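Local coordinates for pantothenate synthetase (Francisella tularensis subsp. tularensis, PDB 3QTT), which probably catalyses the ATP-dependent condensation of pantoate with beta-alanine to give pantothenate, by way of a pantoyl-adenylate intermediate, at residues Q71-Q76 against S188-N193; N145-G150 against T171-C176; D99-G104 against L132-K137. All blocks are in the same frame, centred on the assembly; numbering follows the deposited sequence.

Interaction 1: residues Q71-Q76 against S188-N193. With MG (magnesium ion), chain E; ANP (phosphoaminophosphonic acid-adenylate ester), chain C; BAL (beta-alanine), chain F.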
loop_
_atom_site.group_PDB
_atom_site.type_symbol
_atom_site.label_atom_id
_atom_site.label_comp_id
_atom_site.label_asym_id
_atom_site.label_seq_id
_atom_site.Cartn_x
_atom_site.Cartn_y
_atom_site.Cartn_z
ATOM N N GLN A 71 -18.734 1.315 -17.715
ATOM C CA GLN A 71 -20.173 1.125 -17.856
ATOM C C GLN A 71 -20.471 -0.088 -18.734
ATOM O O GLN A 71 -21.418 -0.827 -18.475
ATOM C CB GLN A 71 -20.825 2.370 -18.436
ATOM C CG GLN A 71 -20.158 3.659 -18.018
ATOM C CD GLN A 71 -20.158 4.670 -19.142
ATOM O OE1 GLN A 71 -20.673 4.401 -20.235
ATOM N NE2 GLN A 71 -19.582 5.843 -18.887
ATOM N N THR A 72 -19.642 -0.289 -19.759
ATOM C CA THR A 72 -19.768 -1.400 -20.719
ATOM C C THR A 72 -19.554 -2.788 -20.110
ATOM O O THR A 72 -19.942 -3.791 -20.699
ATOM C CB THR A 72 -18.724 -1.257 -21.848
ATOM O OG1 THR A 72 -19.385 -1.223 -23.113
ATOM C CG2 THR A 72 -17.690 -2.415 -21.813
ATOM N N TYR A 73 -18.922 -2.835 -18.937
ATOM C CA TYR A 73 -18.463 -4.091 -18.352
ATOM C C TYR A 73 -19.592 -5.045 -17.990
ATOM O O TYR A 73 -20.536 -4.662 -17.286
ATOM C CB TYR A 73 -17.554 -3.865 -17.130
ATOM C CG TYR A 73 -16.637 -5.046 -16.919
ATOM C CD1 TYR A 73 -15.451 -5.153 -17.630
ATOM C CD2 TYR A 73 -16.991 -6.079 -16.063
ATOM C CE1 TYR A 73 -14.647 -6.225 -17.482
ATOM C CE2 TYR A 73 -16.179 -7.159 -15.896
ATOM C CZ TYR A 73 -15.003 -7.229 -16.610
ATOM O OH TYR A 73 -14.180 -8.321 -16.470
ATOM N N PRO A 74 -19.487 -6.303 -18.469
ATOM C CA PRO A 74 -20.602 -7.207 -18.221
ATOM C C PRO A 74 -20.724 -7.582 -16.768
ATOM O O PRO A 74 -19.708 -7.866 -16.102
ATOM C CB PRO A 74 -20.303 -8.449 -19.121
ATOM C CG PRO A 74 -18.878 -8.366 -19.480
ATOM C CD PRO A 74 -18.406 -6.924 -19.266
ATOM N N ASN A 75 -21.975 -7.578 -16.303
ATOM C CA ASN A 75 -22.360 -8.167 -15.023
ATOM C C ASN A 75 -23.587 -9.074 -15.152
ATOM O O ASN A 75 -24.601 -8.666 -15.694
ATOM C CB ASN A 75 -22.656 -7.066 -14.009
ATOM C CG ASN A 75 -23.828 -6.210 -14.413
ATOM O OD1 ASN A 75 -24.120 -6.069 -15.601
ATOM N ND2 ASN A 75 -24.512 -5.626 -13.425
ATOM N N GLN A 76 -23.479 -10.327 -14.738
ATOM C CA GLN A 76 -24.672 -11.064 -14.405
ATOM C C GLN A 76 -24.479 -11.727 -13.061
ATOM O O GLN A 76 -24.069 -12.871 -13.000
ATOM C CB GLN A 76 -24.713 -12.176 -15.439
ATOM C CG GLN A 76 -23.474 -12.114 -16.382
ATOM C CD GLN A 76 -22.788 -13.462 -16.625
ATOM O OE1 GLN A 76 -22.375 -14.149 -15.687
ATOM N NE2 GLN A 76 -22.655 -13.833 -17.900
ATOM N N SER A 188 -12.465 -14.406 -22.073
ATOM C CA SER A 188 -12.489 -13.078 -21.468
ATOM C C SER A 188 -13.920 -12.640 -21.281
ATOM O O SER A 188 -14.771 -12.908 -22.131
ATOM C CB SER A 188 -11.770 -12.067 -22.349
ATOM O OG SER A 188 -10.566 -11.650 -21.727
ATOM N N SER A 189 -14.177 -11.951 -20.177
ATOM C CA SER A 189 -15.516 -11.476 -19.865
ATOM C C SER A 189 -16.023 -10.492 -20.909
ATOM O O SER A 189 -17.215 -10.426 -21.205
ATOM C CB SER A 189 -15.517 -10.821 -18.490
ATOM O OG SER A 189 -15.973 -11.725 -17.514
ATOM N N ARG A 190 -15.095 -9.715 -21.443
ATOM C CA ARG A 190 -15.413 -8.679 -22.408
ATOM C C ARG A 190 -15.717 -9.291 -23.768
ATOM O O ARG A 190 -16.125 -8.604 -24.705
ATOM C CB ARG A 190 -14.263 -7.680 -22.491
ATOM C CG ARG A 190 -14.004 -6.887 -21.189
ATOM C CD ARG A 190 -12.845 -5.905 -21.405
ATOM N NE ARG A 190 -12.703 -4.859 -20.399
ATOM C CZ ARG A 190 -11.821 -4.898 -19.393
ATOM N NH1 ARG A 190 -11.036 -5.965 -19.256
ATOM N NH2 ARG A 190 -11.733 -3.886 -18.519
ATOM N N ASN A 191 -15.515 -10.593 -23.874
ATOM C CA ASN A 191 -15.873 -11.304 -25.091
ATOM C C ASN A 191 -17.375 -11.399 -25.253
ATOM O O ASN A 191 -17.861 -11.699 -26.341
ATOM C CB ASN A 191 -15.244 -12.694 -25.108
ATOM C CG ASN A 191 -13.741 -12.640 -25.200
ATOM O OD1 ASN A 191 -13.158 -11.575 -25.410
ATOM N ND2 ASN A 191 -13.107 -13.788 -25.077
ATOM N N LYS A 192 -18.103 -11.137 -24.164
ATOM C CA LYS A 192 -19.566 -11.141 -24.184
ATOM C C LYS A 192 -20.025 -9.959 -24.953
ATOM O O LYS A 192 -21.106 -9.951 -25.496
ATOM C CB LYS A 192 -20.168 -11.065 -22.781
ATOM C CG LYS A 192 -19.976 -12.334 -21.954
ATOM C CD LYS A 192 -20.490 -12.195 -20.523
ATOM C CE LYS A 192 -20.110 -13.422 -19.693
ATOM N NZ LYS A 192 -18.653 -13.785 -19.780
ATOM N N ASN A 193 -19.188 -8.943 -25.006
ATOM C CA ASN A 193 -19.596 -7.698 -25.615
ATOM C C ASN A 193 -19.377 -7.669 -27.112
ATOM O O ASN A 193 -19.733 -6.704 -27.789
ATOM C CB ASN A 193 -18.905 -6.512 -24.929
ATOM C CG ASN A 193 -19.536 -6.170 -23.578
ATOM O OD1 ASN A 193 -20.695 -6.523 -23.312
ATOM N ND2 ASN A 193 -18.776 -5.481 -22.721
HETATM MG MG MG E . -14.779 -10.212 -15.113
HETATM P PG ANP C . -11.351 -11.289 -17.919
HETATM O O1G ANP C . -10.679 -11.665 -19.172
HETATM O O2G ANP C . -10.441 -11.573 -16.664
HETATM O O3G ANP C . -12.692 -12.064 -17.709
HETATM P PB ANP C . -10.344 -9.257 -16.714
HETATM O O1B ANP C . -8.931 -9.952 -16.842
HETATM O O2B ANP C . -10.079 -7.763 -16.875
HETATM N N3B ANP C . -11.542 -9.707 -17.840
HETATM P PA ANP C . -11.039 -10.718 -14.242
HETATM O O1A ANP C . -12.370 -11.214 -13.966
HETATM O O2A ANP C . -10.662 -9.936 -13.000
HETATM O O3A ANP C . -10.960 -9.484 -15.306
HETATM O "O5'" ANP C . -10.052 -11.933 -14.187
HETATM C "C5'" ANP C . -9.989 -12.550 -12.925
HETATM C "C4'" ANP C . -9.006 -13.588 -12.604
HETATM O "O4'" ANP C . -9.256 -14.629 -13.467
HETATM C "C3'" ANP C . -7.620 -13.112 -12.913
HETATM O "O3'" ANP C . -6.653 -13.698 -12.082
HETATM C "C2'" ANP C . -7.487 -13.444 -14.287
HETATM O "O2'" ANP C . -6.163 -13.580 -14.678
HETATM C "C1'" ANP C . -8.135 -14.764 -14.350
HETATM N N9 ANP C . -8.490 -15.154 -15.722
HETATM C C8 ANP C . -9.178 -14.440 -16.602
HETATM N N7 ANP C . -9.247 -15.091 -17.765
HETATM C C5 ANP C . -8.580 -16.241 -17.611
HETATM C C6 ANP C . -8.349 -17.315 -18.474
HETATM N N6 ANP C . -8.847 -17.306 -19.785
HETATM N N1 ANP C . -7.635 -18.342 -18.005
HETATM C C2 ANP C . -7.159 -18.348 -16.753
HETATM N N3 ANP C . -7.373 -17.336 -15.893
HETATM C C4 ANP C . -8.082 -16.283 -16.308
HETATM N N BAL F . -6.497 -7.327 -15.667
HETATM C CB BAL F . -7.854 -7.598 -15.273
HETATM C CA BAL F . -8.674 -6.462 -14.737
HETATM C C BAL F . -9.234 -5.401 -15.658
HETATM O O BAL F . -9.191 -5.534 -16.910
HETATM O OXT BAL F . -9.760 -4.348 -15.191
#
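The Tyr-73 ring presents its edge to one face of the Arg-190 guanidinium: CE1 of Tyr-73 lies 3.7 Å from CZ of Arg-190, over the centre of the group, and the two planes stand 84° apart. The positive charge therefore meets ring C-H edges rather than the pi cloud. Pro-74 CD covers one ring face toward its rim; near the ring plane, on the CE2 side, the phenol oxygen binds magnesium, Tyr-73 OH lying 2.4 Å from the metal. Around the guanidinium, the carboxylate O of beta-alanine sits at the edge and in plane, 3.0 Å from Arg-190 NH1; NH1 also makes a weak bond to O2B of the nucleotide, and NH2 forms a salt bridge with Asp-69. A long arginine suits this place because its chain, extended from CG to NE (chi2 -179°), carries a flat multiple donor past the tyrosine to both ligands.

Ser-188 and Ser-189 hold the gamma phosphate: Ser-188 OG donates to O1G of the nucleotide at 2.6 Å, and Ser-189 N donates to O3G at 2.9 Å. Farther out, Pro-74 CG rests near the carbonyl O of Ser-189. Asn-193 ND2 bonds Thr-72 O at 2.9 Å, approaching from 46° above the carbonyl plane, and so ties the end of helix 67-72 to the residues after 3-10 segment 189-191.

Residues 188-190 belong to the predicted ATP site. The arginine, and probably the metal, would offset negative charge where the triphosphate analogue meets beta-alanine, while serine N-H and O-H groups bind the phosphate, consistent with a site holding ATP beside beta-alanine.

Interaction 2: residues N145-G150 against T171-C176. With ANP (phosphoaminophosphonic acid-adenylate ester), chain C.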
loop_
_atom_site.group_PDB
_atom_site.type_symbol
_atom_site.label_atom_id
_atom_site.label_comp_id
_atom_site.label_asym_id
_atom_site.label_seq_id
_atom_site.Cartn_x
_atom_site.Cartn_y
_atom_site.Cartn_z
ATOM N N ASN A 145 -4.581 -18.181 2.767
ATOM C CA ASN A 145 -3.342 -18.945 2.669
ATOM C C ASN A 145 -2.835 -18.977 1.257
ATOM O O ASN A 145 -1.631 -18.842 1.031
ATOM C CB ASN A 145 -3.579 -20.388 3.054
ATOM C CG ASN A 145 -3.907 -20.536 4.470
ATOM O OD1 ASN A 145 -5.019 -20.910 4.817
ATOM N ND2 ASN A 145 -2.951 -20.213 5.325
ATOM N N ASN A 146 -3.770 -19.189 0.322
ATOM C CA ASN A 146 -3.469 -19.344 -1.105
ATOM C C ASN A 146 -4.309 -18.434 -1.953
ATOM O O ASN A 146 -5.508 -18.257 -1.706
ATOM C CB ASN A 146 -3.710 -20.783 -1.594
ATOM C CG ASN A 146 -2.748 -21.778 -0.991
ATOM O OD1 ASN A 146 -1.540 -21.724 -1.241
ATOM N ND2 ASN A 146 -3.278 -22.704 -0.192
ATOM N N LEU A 147 -3.680 -17.886 -2.978
ATOM C CA LEU A 147 -4.361 -16.994 -3.903
ATOM C C LEU A 147 -4.121 -17.451 -5.340
ATOM O O LEU A 147 -2.993 -17.816 -5.679
ATOM C CB LEU A 147 -3.872 -15.571 -3.700
ATOM C CG LEU A 147 -4.200 -14.577 -4.796
ATOM C CD1 LEU A 147 -5.579 -14.044 -4.530
ATOM C CD2 LEU A 147 -3.185 -13.462 -4.750
ATOM N N TYR A 148 -5.174 -17.429 -6.167
ATOM C CA TYR A 148 -5.109 -17.966 -7.536
ATOM C C TYR A 148 -5.310 -16.934 -8.600
ATOM O O TYR A 148 -6.286 -16.200 -8.582
ATOM C CB TYR A 148 -6.102 -19.120 -7.712
ATOM C CG TYR A 148 -5.827 -20.197 -6.700
ATOM C CD1 TYR A 148 -5.124 -21.343 -7.063
ATOM C CD2 TYR A 148 -6.196 -20.030 -5.354
ATOM C CE1 TYR A 148 -4.823 -22.326 -6.129
ATOM C CE2 TYR A 148 -5.893 -21.005 -4.417
ATOM C CZ TYR A 148 -5.207 -22.159 -4.811
ATOM O OH TYR A 148 -4.897 -23.136 -3.891
ATOM N N LEU A 149 -4.372 -16.898 -9.532
ATOM C CA LEU A 149 -4.325 -15.886 -10.571
ATOM C C LEU A 149 -4.088 -16.535 -11.933
ATOM O O LEU A 149 -3.365 -17.537 -12.033
ATOM C CB LEU A 149 -3.186 -14.916 -10.277
ATOM C CG LEU A 149 -3.221 -14.172 -8.947
ATOM C CD1 LEU A 149 -1.950 -13.373 -8.751
ATOM C CD2 LEU A 149 -4.423 -13.270 -8.921
ATOM N N GLY A 150 -4.710 -15.968 -12.969
ATOM C CA GLY A 150 -4.477 -16.367 -14.342
ATOM C C GLY A 150 -3.203 -15.819 -14.953
ATOM O O GLY A 150 -2.853 -14.651 -14.767
ATOM N N THR A 171 1.065 -15.288 1.908
ATOM C CA THR A 171 0.156 -15.964 1.009
ATOM C C THR A 171 0.950 -16.587 -0.108
ATOM O O THR A 171 1.790 -15.933 -0.706
ATOM C CB THR A 171 -0.907 -14.962 0.454
ATOM O OG1 THR A 171 -1.612 -14.382 1.546
ATOM C CG2 THR A 171 -1.956 -15.647 -0.389
ATOM N N LYS A 172 0.602 -17.805 -0.484
ATOM C CA LYS A 172 1.190 -18.374 -1.675
ATOM C C LYS A 172 0.400 -17.875 -2.884
ATOM O O LYS A 172 -0.835 -17.786 -2.855
ATOM C CB LYS A 172 1.195 -19.910 -1.612
ATOM C CG LYS A 172 2.562 -20.528 -1.319
ATOM C CD LYS A 172 2.497 -22.049 -1.272
ATOM C CE LYS A 172 1.890 -22.642 -2.551
ATOM N NZ LYS A 172 2.494 -22.075 -3.795
ATOM N N ILE A 173 1.108 -17.538 -3.947
ATOM C CA ILE A 173 0.444 -17.225 -5.189
ATOM C C ILE A 173 0.591 -18.406 -6.146
ATOM O O ILE A 173 1.711 -18.794 -6.478
ATOM C CB ILE A 173 1.036 -15.985 -5.844
ATOM C CG1 ILE A 173 0.643 -14.725 -5.075
ATOM C CG2 ILE A 173 0.533 -15.867 -7.261
ATOM C CD1 ILE A 173 1.502 -13.549 -5.364
ATOM N N ILE A 174 -0.549 -18.968 -6.563
ATOM C CA ILE A 174 -0.600 -19.974 -7.608
ATOM C C ILE A 174 -1.085 -19.368 -8.930
ATOM O O ILE A 174 -2.183 -18.817 -8.995
ATOM C CB ILE A 174 -1.521 -21.164 -7.200
ATOM C CG1 ILE A 174 -1.060 -21.774 -5.880
ATOM C CG2 ILE A 174 -1.613 -22.215 -8.299
ATOM C CD1 ILE A 174 -1.653 -21.079 -4.679
ATOM N N VAL A 175 -0.251 -19.483 -9.970
ATOM C CA VAL A 175 -0.545 -18.968 -11.312
ATOM C C VAL A 175 -1.096 -20.076 -12.183
ATOM O O VAL A 175 -0.414 -21.061 -12.455
ATOM C CB VAL A 175 0.721 -18.423 -12.044
ATOM C CG1 VAL A 175 0.340 -17.863 -13.397
ATOM C CG2 VAL A 175 1.415 -17.362 -11.225
ATOM N N CYS A 176 -2.335 -19.907 -12.616
ATOM C CA CYS A 176 -3.001 -20.868 -13.480
ATOM C C CYS A 176 -2.859 -20.544 -14.952
ATOM O O CYS A 176 -2.906 -19.365 -15.345
ATOM C CB CYS A 176 -4.462 -20.938 -13.122
ATOM S SG CYS A 176 -4.664 -21.304 -11.426
HETATM P PG ANP C . -11.351 -11.289 -17.919
HETATM O O1G ANP C . -10.679 -11.665 -19.172
HETATM O O2G ANP C . -10.441 -11.573 -16.664
HETATM O O3G ANP C . -12.692 -12.064 -17.709
HETATM P PB ANP C . -10.344 -9.257 -16.714
HETATM O O1B ANP C . -8.931 -9.952 -16.842
HETATM O O2B ANP C . -10.079 -7.763 -16.875
HETATM N N3B ANP C . -11.542 -9.707 -17.840
HETATM P PA ANP C . -11.039 -10.718 -14.242
HETATM O O1A ANP C . -12.370 -11.214 -13.966
HETATM O O2A ANP C . -10.662 -9.936 -13.000
HETATM O O3A ANP C . -10.960 -9.484 -15.306
HETATM O "O5'" ANP C . -10.052 -11.933 -14.187
HETATM C "C5'" ANP C . -9.989 -12.550 -12.925
HETATM C "C4'" ANP C . -9.006 -13.588 -12.604
HETATM O "O4'" ANP C . -9.256 -14.629 -13.467
HETATM C "C3'" ANP C . -7.620 -13.112 -12.913
HETATM O "O3'" ANP C . -6.653 -13.698 -12.082
HETATM C "C2'" ANP C . -7.487 -13.444 -14.287
HETATM O "O2'" ANP C . -6.163 -13.580 -14.678
HETATM C "C1'" ANP C . -8.135 -14.764 -14.350
HETATM N N9 ANP C . -8.490 -15.154 -15.722
HETATM C C8 ANP C . -9.178 -14.440 -16.602
HETATM N N7 ANP C . -9.247 -15.091 -17.765
HETATM C C5 ANP C . -8.580 -16.241 -17.611
HETATM C C6 ANP C . -8.349 -17.315 -18.474
HETATM N N6 ANP C . -8.847 -17.306 -19.785
HETATM N N1 ANP C . -7.635 -18.342 -18.005
HETATM C C2 ANP C . -7.159 -18.348 -16.753
HETATM N N3 ANP C . -7.373 -17.336 -15.893
HETATM C C4 ANP C . -8.082 -16.283 -16.308
#
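Leu-147 and Leu-149 bond through both backbone N and O to the neighbouring strand, and with the bond from Lys-172 N to Asn-145 O they make five hydrogen bonds in parallel register. In the middle, Leu-147 N meets Lys-172 O at 2.8 Å and Ile-174 N meets Leu-147 O at 2.8 Å. On the face with Tyr-148, the phenol ring lies beside Ile-174. That isoleucine's CD1 covers one ring face, 4.0 Å from the centroid, in a CH-pi contact, reached because CG1 turns beside the backbone N (chi1 -56°). On the other face Leu-147 CD2 runs alongside Ile-173 CG1 at 4.0 Å, and Leu-149 CD1 crosses to Ile-173 CG2 at 3.8 Å; beta-branched isoleucine, together with leucine, suits a layer between sheet and helix.

Each layer has a helix behind it. Helix 37-49 packs on Tyr-148, Ile-174 and Cys-176, and Asn-50 and Glu-49 bond Tyr-148 OH. Helix 154-166 covers Leu-149, Ile-173 and Val-175.

At the C-terminal end Gly-150 N donates to ribose O3' of the nucleotide at 3.1 Å and 171°, and glycine, lacking a CB, admits adenine N3 close to the backbone. Strands 146-150 and 172-176, joined by helix 154-166, form a beta-alpha-beta unit at one side of a six-stranded parallel sheet, with the nucleotide at the strands' C-terminal ends as in Rossmann-like HUP enzymes.

Interaction 3: residues D99-G104 against L132-K137. With PRO (proline), chain D.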
loop_
_atom_site.group_PDB
_atom_site.type_symbol
_atom_site.label_atom_id
_atom_site.label_comp_id
_atom_site.label_asym_id
_atom_site.label_seq_id
_atom_site.Cartn_x
_atom_site.Cartn_y
_atom_site.Cartn_z
ATOM N N ASP A 99 -17.998 -0.020 0.461
ATOM C CA ASP A 99 -17.281 -0.830 1.457
ATOM C C ASP A 99 -15.786 -0.990 1.180
ATOM O O ASP A 99 -15.004 -1.249 2.089
ATOM C CB ASP A 99 -17.894 -2.204 1.824
ATOM C CG ASP A 99 -19.217 -2.503 1.160
ATOM O OD1 ASP A 99 -19.470 -2.045 0.036
ATOM O OD2 ASP A 99 -19.998 -3.263 1.771
ATOM N N ILE A 100 -15.376 -0.897 -0.069
ATOM C CA ILE A 100 -13.952 -1.004 -0.354
ATOM C C ILE A 100 -13.227 0.328 -0.146
ATOM O O ILE A 100 -12.056 0.371 0.203
ATOM C CB ILE A 100 -13.685 -1.566 -1.756
ATOM C CG1 ILE A 100 -14.354 -2.934 -1.927
ATOM C CG2 ILE A 100 -12.244 -1.724 -1.948
ATOM C CD1 ILE A 100 -13.992 -3.931 -0.891
ATOM N N TYR A 101 -13.950 1.411 -0.390
ATOM C CA TYR A 101 -13.401 2.751 -0.406
ATOM C C TYR A 101 -14.305 3.699 0.358
ATOM O O TYR A 101 -14.831 4.631 -0.230
ATOM C CB TYR A 101 -13.332 3.273 -1.839
ATOM C CG TYR A 101 -12.427 2.508 -2.765
ATOM C CD1 TYR A 101 -11.045 2.756 -2.788
ATOM C CD2 TYR A 101 -12.952 1.562 -3.648
ATOM C CE1 TYR A 101 -10.225 2.078 -3.656
ATOM C CE2 TYR A 101 -12.143 0.866 -4.510
ATOM C CZ TYR A 101 -10.784 1.119 -4.517
ATOM O OH TYR A 101 -9.987 0.409 -5.383
ATOM N N PRO A 102 -14.479 3.472 1.662
ATOM C CA PRO A 102 -15.377 4.297 2.492
ATOM C C PRO A 102 -15.144 5.805 2.307
ATOM O O PRO A 102 -16.070 6.602 2.359
ATOM C CB PRO A 102 -15.022 3.883 3.926
ATOM C CG PRO A 102 -13.672 3.161 3.810
ATOM C CD PRO A 102 -13.685 2.522 2.457
ATOM N N ASP A 103 -13.888 6.180 2.165
ATOM C CA ASP A 103 -13.484 7.555 1.920
ATOM C C ASP A 103 -13.151 7.950 0.481
ATOM O O ASP A 103 -12.634 9.028 0.241
ATOM C CB ASP A 103 -12.399 7.969 2.915
ATOM C CG ASP A 103 -12.835 7.741 4.359
ATOM O OD1 ASP A 103 -14.034 7.868 4.640
ATOM O OD2 ASP A 103 -11.993 7.411 5.212
ATOM N N GLY A 104 -13.358 7.058 -0.474
ATOM C CA GLY A 104 -12.967 7.363 -1.838
ATOM C C GLY A 104 -11.559 6.839 -1.969
ATOM O O GLY A 104 -11.076 6.193 -1.048
ATOM N N LEU A 132 -3.658 -2.708 -8.026
ATOM C CA LEU A 132 -2.786 -2.969 -6.890
ATOM C C LEU A 132 -3.418 -2.476 -5.591
ATOM O O LEU A 132 -3.300 -3.114 -4.550
ATOM C CB LEU A 132 -1.410 -2.360 -7.087
ATOM C CG LEU A 132 -0.563 -3.157 -8.081
ATOM C CD1 LEU A 132 0.781 -2.488 -8.292
ATOM C CD2 LEU A 132 -0.353 -4.574 -7.604
ATOM N N THR A 133 -4.113 -1.347 -5.662
ATOM C CA THR A 133 -4.776 -0.847 -4.487
ATOM C C THR A 133 -5.902 -1.812 -4.061
ATOM O O THR A 133 -5.989 -2.205 -2.890
ATOM C CB THR A 133 -5.262 0.610 -4.667
ATOM O OG1 THR A 133 -4.133 1.483 -4.707
ATOM C CG2 THR A 133 -6.064 1.036 -3.483
ATOM N N VAL A 134 -6.754 -2.221 -4.997
ATOM C CA VAL A 134 -7.838 -3.089 -4.599
ATOM C C VAL A 134 -7.324 -4.468 -4.132
ATOM O O VAL A 134 -7.844 -5.031 -3.162
ATOM C CB VAL A 134 -8.941 -3.205 -5.681
ATOM C CG1 VAL A 134 -8.616 -4.266 -6.681
ATOM C CG2 VAL A 134 -10.290 -3.518 -5.030
ATOM N N VAL A 135 -6.296 -4.996 -4.801
ATOM C CA VAL A 135 -5.835 -6.349 -4.501
ATOM C C VAL A 135 -5.195 -6.364 -3.144
ATOM O O VAL A 135 -5.301 -7.333 -2.421
ATOM C CB VAL A 135 -4.869 -6.951 -5.575
ATOM C CG1 VAL A 135 -4.168 -8.176 -5.034
ATOM C CG2 VAL A 135 -5.626 -7.314 -6.847
ATOM N N LEU A 136 -4.535 -5.276 -2.786
ATOM C CA LEU A 136 -4.031 -5.149 -1.429
ATOM C C LEU A 136 -5.186 -5.185 -0.454
ATOM O O LEU A 136 -5.170 -5.971 0.487
ATOM C CB LEU A 136 -3.268 -3.849 -1.243
ATOM C CG LEU A 136 -2.667 -3.655 0.152
ATOM C CD1 LEU A 136 -1.765 -4.853 0.549
ATOM C CD2 LEU A 136 -1.894 -2.377 0.153
ATOM N N LYS A 137 -6.196 -4.349 -0.685
ATOM C CA LYS A 137 -7.354 -4.303 0.219
ATOM C C LYS A 137 -8.053 -5.648 0.302
ATOM O O LYS A 137 -8.464 -6.073 1.378
ATOM C CB LYS A 137 -8.377 -3.230 -0.186
ATOM C CG LYS A 137 -8.053 -1.786 0.203
ATOM C CD LYS A 137 -8.969 -0.827 -0.542
ATOM C CE LYS A 137 -8.697 0.621 -0.199
ATOM N NZ LYS A 137 -9.403 1.068 1.047
HETATM N N PRO D . -7.153 -8.978 -9.805
HETATM C CA PRO D . -7.645 -8.020 -10.800
HETATM C C PRO D . -8.523 -6.968 -10.146
HETATM O O PRO D . -9.724 -6.884 -10.394
HETATM C CB PRO D . -8.492 -8.888 -11.736
HETATM C CG PRO D . -8.167 -10.289 -11.400
HETATM C CD PRO D . -7.776 -10.299 -9.970
HETATM O OXT PRO D . -8.044 -6.177 -9.337
#
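Ile-100 and Tyr-101, where helix 97-100 gives way to a type I turn running to Gly-104, approach the flank of helix 127-142, with the CA atoms of Ile-100 and Lys-137 7.4 Å apart. This is helix-end packing, within the Rossmann-like part of the chain and beside the dimer interface. Glycine suits the end of the turn, for Gly-104 has a positive phi of 92°.

Ile-100 CG2 touches Lys-137 CD at 3.7 Å and Val-134 CG2 at 4.1 Å; it also lies over one face of the neighbouring Tyr-101 ring. Tyr-101 crosses Val-134 at about a right angle, bringing its OH 3.8 Å from Val-134 CB, while that hydroxyl bonds Thr-62 OG1. The valine's other methyl, CG1, approaches OXT of a bound proline.

Lysine fits here because its methylenes slide along apolar Ile-100 while its charged amine reaches beyond them. A bend at chi4 (-84°) swings that amine to Asp-166 (salt bridge) and Phe-167 (cation-pi), both of the second subunit, and to the carbonyl of Ile-100. The buried charge is probably stabilised from both chains, and Lys-137 NZ donates to Ile-100 O at 2.9 Å, with a C=O...N angle of 168°.

Overall arrangement
From the N terminus, the chain first reaches residues 71-76, which wait more than a hundred residues for their partner at 188-193. Within that long span two shorter loops open and close in series: interaction 3 joins 99-104 to 132-137, and interaction 2 opens at 145-150, just after helix 127-142, and closes at 171-176 once helix 154-166 has crossed over. None of the contacts cross. Interactions 1 and 2 share the nucleotide, although their centres are about 24 Å apart on opposite sides of the chain's centre. Interactions 2 and 3 come within about 5 Å at their nearest atoms. Together they tie the parallel sheet, the helix bordering the second subunit and the gamma-phosphate loop around the active site.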